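Local coordinates for protein IclR transcriptional regulator (Thermotoga maritima, PDB 1MKM) that probably binds DNA through a winged helix-turn-helix domain and regulates transcription as a zinc-containing member of the IclR family, at residues L88-L101 against Y111-M123. Residues are numbered along the deposited sequence; the frame is centred on the assembly and turned at random.
Sequences LVDIMKRTGETVHL and YIDKVEGEQSIPM
Leu-88 and Met-92, on the last turns of helix 79-93, pack onto Val-115 of the neighbouring strand. Leu-88 lays CB against Val-115 CG2 and turns CD1 to the carboxylate of Asp-113, which hydrogen-bonds His-85. With chi1 at 177°, Met-92 sends CG away from the backbone N, then bends, wrapping CB, CG and CE around Val-115 CG1; the fit is tight, CB to CG1 being 3.3 Å. Gly-96 has phi 80°, readily adopted by glycine, and its O accepts a weak bond from Glu-118 N; a side chain on Gly-117 would run into Gly-96 O and Thr-98 N. The short, branched Thr-98 sets OG1 3.1 Å from Gly-117 N, a bent, weak bond, leaving CG2 for Lys-114 CE. Val-99 and Val-115 form an antiparallel hydrogen-bonded pair. On the other face, the His-100 ring lies alongside the extended Lys-114 chain, whose NZ hydrogen-bonds Ser-125 OG; Met-123 CE arrives from the opposite direction. Tyr-111 CE2 approaches His-100 ND1 at 3.5 Å, the ring planes oblique at 40°. Were His-100 cut back to an alanine, Met-123 CE, Tyr-111 CE2 and the Lys-114 methylenes would probably lose the ring they pack on, opening a gap. Leu-101 O accepts from Ile-112 N at a classic bulge. This IclR C-terminal hairpin thus has one mainly aliphatic face, holding also the Asp-113 carboxylate, and another where His-100 NE2 is buried without a polar partner and Tyr-111 lies about 5 Å (side chain) from a bound zinc ion.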
loop_
_atom_site.group_PDB
_atom_site.type_symbol
_atom_site.label_atom_id
_atom_site.label_comp_id
_atom_site.label_asym_id
_atom_site.label_seq_id
_atom_site.Cartn_x
_atom_site.Cartn_y
_atom_site.Cartn_z
ATOM N N LEU B 88 -9.616 26.797 -6.953
ATOM C CA LEU B 88 -10.364 25.784 -6.224
ATOM C C LEU B 88 -9.461 25.156 -5.172
ATOM O O LEU B 88 -9.850 25.014 -4.017
ATOM C CB LEU B 88 -10.893 24.717 -7.185
ATOM C CG LEU B 88 -11.782 25.226 -8.328
ATOM C CD1 LEU B 88 -12.126 24.059 -9.251
ATOM C CD2 LEU B 88 -13.067 25.871 -7.782
ATOM N N VAL B 89 -8.249 24.791 -5.572
ATOM C CA VAL B 89 -7.302 24.195 -4.639
ATOM C C VAL B 89 -7.044 25.200 -3.514
ATOM O O VAL B 89 -6.922 24.824 -2.346
ATOM C CB VAL B 89 -5.962 23.830 -5.341
ATOM C CG1 VAL B 89 -5.011 23.190 -4.354
ATOM C CG2 VAL B 89 -6.221 22.865 -6.500
ATOM N N ASP B 90 -6.992 26.483 -3.861
ATOM C CA ASP B 90 -6.757 27.496 -2.848
ATOM C C ASP B 90 -7.956 27.596 -1.896
ATOM O O ASP B 90 -7.781 27.668 -0.670
ATOM C CB ASP B 90 -6.454 28.845 -3.512
ATOM C CG ASP B 90 -6.031 29.929 -2.507
ATOM O OD1 ASP B 90 -5.340 29.629 -1.501
ATOM O OD2 ASP B 90 -6.385 31.097 -2.748
ATOM N N ILE B 91 -9.165 27.574 -2.455
ATOM C CA ILE B 91 -10.373 27.649 -1.642
ATOM C C ILE B 91 -10.399 26.485 -0.666
ATOM O O ILE B 91 -10.876 26.625 0.455
ATOM C CB ILE B 91 -11.659 27.594 -2.503
ATOM C CG1 ILE B 91 -11.678 28.759 -3.495
ATOM C CG2 ILE B 91 -12.892 27.644 -1.596
ATOM C CD1 ILE B 91 -12.867 28.763 -4.419
ATOM N N MET B 92 -9.890 25.329 -1.088
ATOM C CA MET B 92 -9.881 24.172 -0.206
ATOM C C MET B 92 -8.835 24.292 0.906
ATOM O O MET B 92 -9.051 23.838 2.039
ATOM C CB MET B 92 -9.621 22.903 -1.005
ATOM C CG MET B 92 -9.520 21.645 -0.155
ATOM S SD MET B 92 -7.900 21.368 0.623
ATOM C CE MET B 92 -6.926 21.033 -0.819
ATOM N N LYS B 93 -7.698 24.897 0.579
ATOM C CA LYS B 93 -6.628 25.052 1.552
ATOM C C LYS B 93 -6.922 26.171 2.535
ATOM O O LYS B 93 -6.381 26.189 3.642
ATOM C CB LYS B 93 -5.310 25.300 0.832
ATOM C CG LYS B 93 -4.935 24.160 -0.079
ATOM C CD LYS B 93 -3.793 24.541 -0.994
ATOM C CE LYS B 93 -2.466 24.430 -0.287
ATOM N NZ LYS B 93 -2.213 23.019 0.100
ATOM N N ARG B 94 -7.792 27.096 2.139
ATOM C CA ARG B 94 -8.152 28.204 3.011
ATOM C C ARG B 94 -9.470 27.995 3.745
ATOM O O ARG B 94 -9.891 28.859 4.512
ATOM C CB ARG B 94 -8.196 29.508 2.221
ATOM C CG ARG B 94 -6.897 29.787 1.493
ATOM C CD ARG B 94 -6.813 31.217 1.018
ATOM N NE ARG B 94 -7.791 31.534 -0.012
ATOM C CZ ARG B 94 -8.010 32.759 -0.472
ATOM N NH1 ARG B 94 -7.322 33.784 0.013
ATOM N NH2 ARG B 94 -8.908 32.958 -1.425
ATOM N N THR B 95 -10.119 26.854 3.519
ATOM C CA THR B 95 -11.372 26.563 4.208
ATOM C C THR B 95 -11.327 25.158 4.783
ATOM O O THR B 95 -11.969 24.873 5.802
ATOM C CB THR B 95 -12.590 26.648 3.277
ATOM O OG1 THR B 95 -12.535 25.576 2.329
ATOM C CG2 THR B 95 -12.627 27.990 2.550
ATOM N N GLY B 96 -10.560 24.288 4.118
ATOM C CA GLY B 96 -10.421 22.906 4.543
ATOM C C GLY B 96 -11.608 22.075 4.096
ATOM O O GLY B 96 -11.726 20.889 4.416
ATOM N N GLU B 97 -12.488 22.707 3.329
ATOM C CA GLU B 97 -13.691 22.058 2.846
ATOM C C GLU B 97 -13.582 21.647 1.387
ATOM O O GLU B 97 -12.813 22.232 0.616
ATOM C CB GLU B 97 -14.882 23.005 3.013
ATOM C CG GLU B 97 -15.027 23.579 4.409
ATOM C CD GLU B 97 -15.073 22.504 5.457
ATOM O OE1 GLU B 97 -15.922 21.598 5.340
ATOM O OE2 GLU B 97 -14.260 22.556 6.406
ATOM N N THR B 98 -14.357 20.628 1.022
ATOM C CA THR B 98 -14.414 20.139 -0.347
ATOM C C THR B 98 -15.017 21.270 -1.193
ATOM O O THR B 98 -15.911 21.986 -0.744
ATOM C CB THR B 98 -15.291 18.881 -0.428
ATOM O OG1 THR B 98 -14.711 17.855 0.390
ATOM C CG2 THR B 98 -15.402 18.384 -1.852
ATOM N N VAL B 99 -14.501 21.423 -2.407
ATOM C CA VAL B 99 -14.920 22.462 -3.345
ATOM C C VAL B 99 -15.420 21.821 -4.642
ATOM O O VAL B 99 -14.802 20.880 -5.130
ATOM C CB VAL B 99 -13.713 23.364 -3.695
ATOM C CG1 VAL B 99 -14.123 24.481 -4.663
ATOM C CG2 VAL B 99 -13.115 23.929 -2.416
ATOM N N HIS B 100 -16.527 22.321 -5.194
ATOM C CA HIS B 100 -17.063 21.793 -6.449
ATOM C C HIS B 100 -17.197 22.897 -7.472
ATOM O O HIS B 100 -17.310 24.072 -7.129
ATOM C CB HIS B 100 -18.449 21.166 -6.256
ATOM C CG HIS B 100 -18.456 19.962 -5.372
ATOM N ND1 HIS B 100 -18.254 18.685 -5.851
ATOM C CD2 HIS B 100 -18.633 19.841 -4.035
ATOM C CE1 HIS B 100 -18.307 17.827 -4.848
ATOM N NE2 HIS B 100 -18.535 18.502 -3.733
ATOM N N LEU B 101 -17.178 22.506 -8.739
ATOM C CA LEU B 101 -17.348 23.435 -9.846
ATOM C C LEU B 101 -18.275 22.730 -10.816
ATOM O O LEU B 101 -17.892 21.721 -11.421
ATOM C CB LEU B 101 -16.015 23.731 -10.544
ATOM C CG LEU B 101 -16.175 24.645 -11.771
ATOM C CD1 LEU B 101 -16.539 26.024 -11.290
ATOM C CD2 LEU B 101 -14.894 24.704 -12.622
ATOM N N TYR B 111 -20.587 18.057 -12.845
ATOM C CA TYR B 111 -19.377 18.252 -12.063
ATOM C C TYR B 111 -18.179 18.212 -13.013
ATOM O O TYR B 111 -17.902 17.192 -13.646
ATOM C CB TYR B 111 -19.271 17.165 -11.016
ATOM C CG TYR B 111 -20.176 17.395 -9.838
ATOM C CD1 TYR B 111 -21.010 16.388 -9.372
ATOM C CD2 TYR B 111 -20.176 18.620 -9.163
ATOM C CE1 TYR B 111 -21.821 16.592 -8.254
ATOM C CE2 TYR B 111 -20.985 18.832 -8.057
ATOM C CZ TYR B 111 -21.801 17.816 -7.613
ATOM O OH TYR B 111 -22.624 18.026 -6.536
ATOM N N ILE B 112 -17.483 19.332 -13.137
ATOM C CA ILE B 112 -16.349 19.387 -14.036
ATOM C C ILE B 112 -15.016 19.500 -13.323
ATOM O O ILE B 112 -13.967 19.504 -13.960
ATOM C CB ILE B 112 -16.520 20.536 -15.056
ATOM C CG1 ILE B 112 -17.032 21.795 -14.346
ATOM C CG2 ILE B 112 -17.492 20.105 -16.157
ATOM C CD1 ILE B 112 -17.013 23.029 -15.206
ATOM N N ASP B 113 -15.062 19.594 -11.999
ATOM C CA ASP B 113 -13.858 19.650 -11.174
ATOM C C ASP B 113 -14.243 19.546 -9.700
ATOM O O ASP B 113 -15.316 19.991 -9.291
ATOM C CB ASP B 113 -13.083 20.950 -11.401
ATOM C CG ASP B 113 -11.606 20.823 -11.031
ATOM O OD1 ASP B 113 -11.274 20.025 -10.135
ATOM O OD2 ASP B 113 -10.771 21.527 -11.635
ATOM N N LYS B 114 -13.376 18.944 -8.901
ATOM C CA LYS B 114 -13.652 18.809 -7.483
ATOM C C LYS B 114 -12.351 18.665 -6.701
ATOM O O LYS B 114 -11.474 17.869 -7.060
ATOM C CB LYS B 114 -14.567 17.590 -7.231
ATOM C CG LYS B 114 -14.874 17.294 -5.761
ATOM C CD LYS B 114 -15.378 15.864 -5.592
ATOM C CE LYS B 114 -15.924 15.612 -4.196
ATOM N NZ LYS B 114 -16.372 14.200 -3.998
ATOM N N VAL B 115 -12.212 19.459 -5.644
ATOM C CA VAL B 115 -11.032 19.373 -4.789
ATOM C C VAL B 115 -11.491 18.799 -3.460
ATOM O O VAL B 115 -12.240 19.450 -2.737
ATOM C CB VAL B 115 -10.407 20.747 -4.480
ATOM C CG1 VAL B 115 -9.362 20.588 -3.364
ATOM C CG2 VAL B 115 -9.776 21.335 -5.705
ATOM N N GLU B 116 -11.038 17.595 -3.130
ATOM C CA GLU B 116 -11.427 16.984 -1.867
ATOM C C GLU B 116 -10.858 17.765 -0.686
ATOM O O GLU B 116 -9.795 18.378 -0.778
ATOM C CB GLU B 116 -10.960 15.528 -1.798
ATOM C CG GLU B 116 -11.561 14.619 -2.857
ATOM C CD GLU B 116 -11.280 13.148 -2.594
ATOM O OE1 GLU B 116 -10.112 12.811 -2.304
ATOM O OE2 GLU B 116 -12.221 12.326 -2.679
ATOM N N GLY B 117 -11.586 17.740 0.422
ATOM C CA GLY B 117 -11.158 18.435 1.615
ATOM C C GLY B 117 -10.381 17.492 2.515
ATOM O O GLY B 117 -10.147 16.313 2.190
ATOM N N GLU B 118 -10.000 18.021 3.665
ATOM C CA GLU B 118 -9.227 17.291 4.651
ATOM C C GLU B 118 -9.926 16.073 5.236
ATOM O O GLU B 118 -9.269 15.098 5.611
ATOM C CB GLU B 118 -8.813 18.264 5.755
ATOM C CG GLU B 118 -7.923 19.380 5.217
ATOM C CD GLU B 118 -7.663 20.483 6.221
ATOM O OE1 GLU B 118 -7.585 20.189 7.436
ATOM O OE2 GLU B 118 -7.516 21.645 5.787
ATOM N N GLN B 119 -11.248 16.132 5.337
ATOM C CA GLN B 119 -12.010 15.002 5.873
ATOM C C GLN B 119 -13.058 14.513 4.864
ATOM O O GLN B 119 -13.550 15.286 4.037
ATOM C CB GLN B 119 -12.672 15.387 7.203
ATOM C CG GLN B 119 -12.593 16.869 7.529
ATOM C CD GLN B 119 -13.517 17.708 6.662
ATOM O OE1 GLN B 119 -14.744 17.650 6.804
ATOM N NE2 GLN B 119 -12.934 18.491 5.753
ATOM N N SER B 120 -13.360 13.219 4.913
ATOM C CA SER B 120 -14.356 12.641 4.012
ATOM C C SER B 120 -15.739 13.179 4.424
ATOM O O SER B 120 -16.045 13.272 5.619
ATOM C CB SER B 120 -14.351 11.113 4.135
ATOM O OG SER B 120 -13.037 10.578 4.072
ATOM N N ILE B 121 -16.566 13.557 3.456
ATOM C CA ILE B 121 -17.906 14.054 3.776
ATOM C C ILE B 121 -18.941 13.101 3.193
ATOM O O ILE B 121 -18.738 12.549 2.117
ATOM C CB ILE B 121 -18.127 15.476 3.232
ATOM C CG1 ILE B 121 -17.839 15.532 1.728
ATOM C CG2 ILE B 121 -17.240 16.460 4.016
ATOM C CD1 ILE B 121 -18.008 16.940 1.136
ATOM N N PRO B 122 -20.062 12.890 3.903
ATOM C CA PRO B 122 -21.126 11.983 3.446
ATOM C C PRO B 122 -21.875 12.401 2.184
ATOM O O PRO B 122 -23.097 12.336 2.143
ATOM C CB PRO B 122 -22.041 11.887 4.666
ATOM C CG PRO B 122 -21.902 13.233 5.292
ATOM C CD PRO B 122 -20.411 13.505 5.195
ATOM N N MET B 123 -21.129 12.802 1.155
ATOM C CA MET B 123 -21.691 13.246 -0.124
ATOM C C MET B 123 -21.185 12.355 -1.257
ATOM O O MET B 123 -20.011 11.996 -1.287
ATOM C CB MET B 123 -21.271 14.693 -0.388
ATOM C CG MET B 123 -21.844 15.323 -1.634
ATOM S SD MET B 123 -21.276 17.025 -1.802
ATOM C CE MET B 123 -21.319 17.247 -3.578
#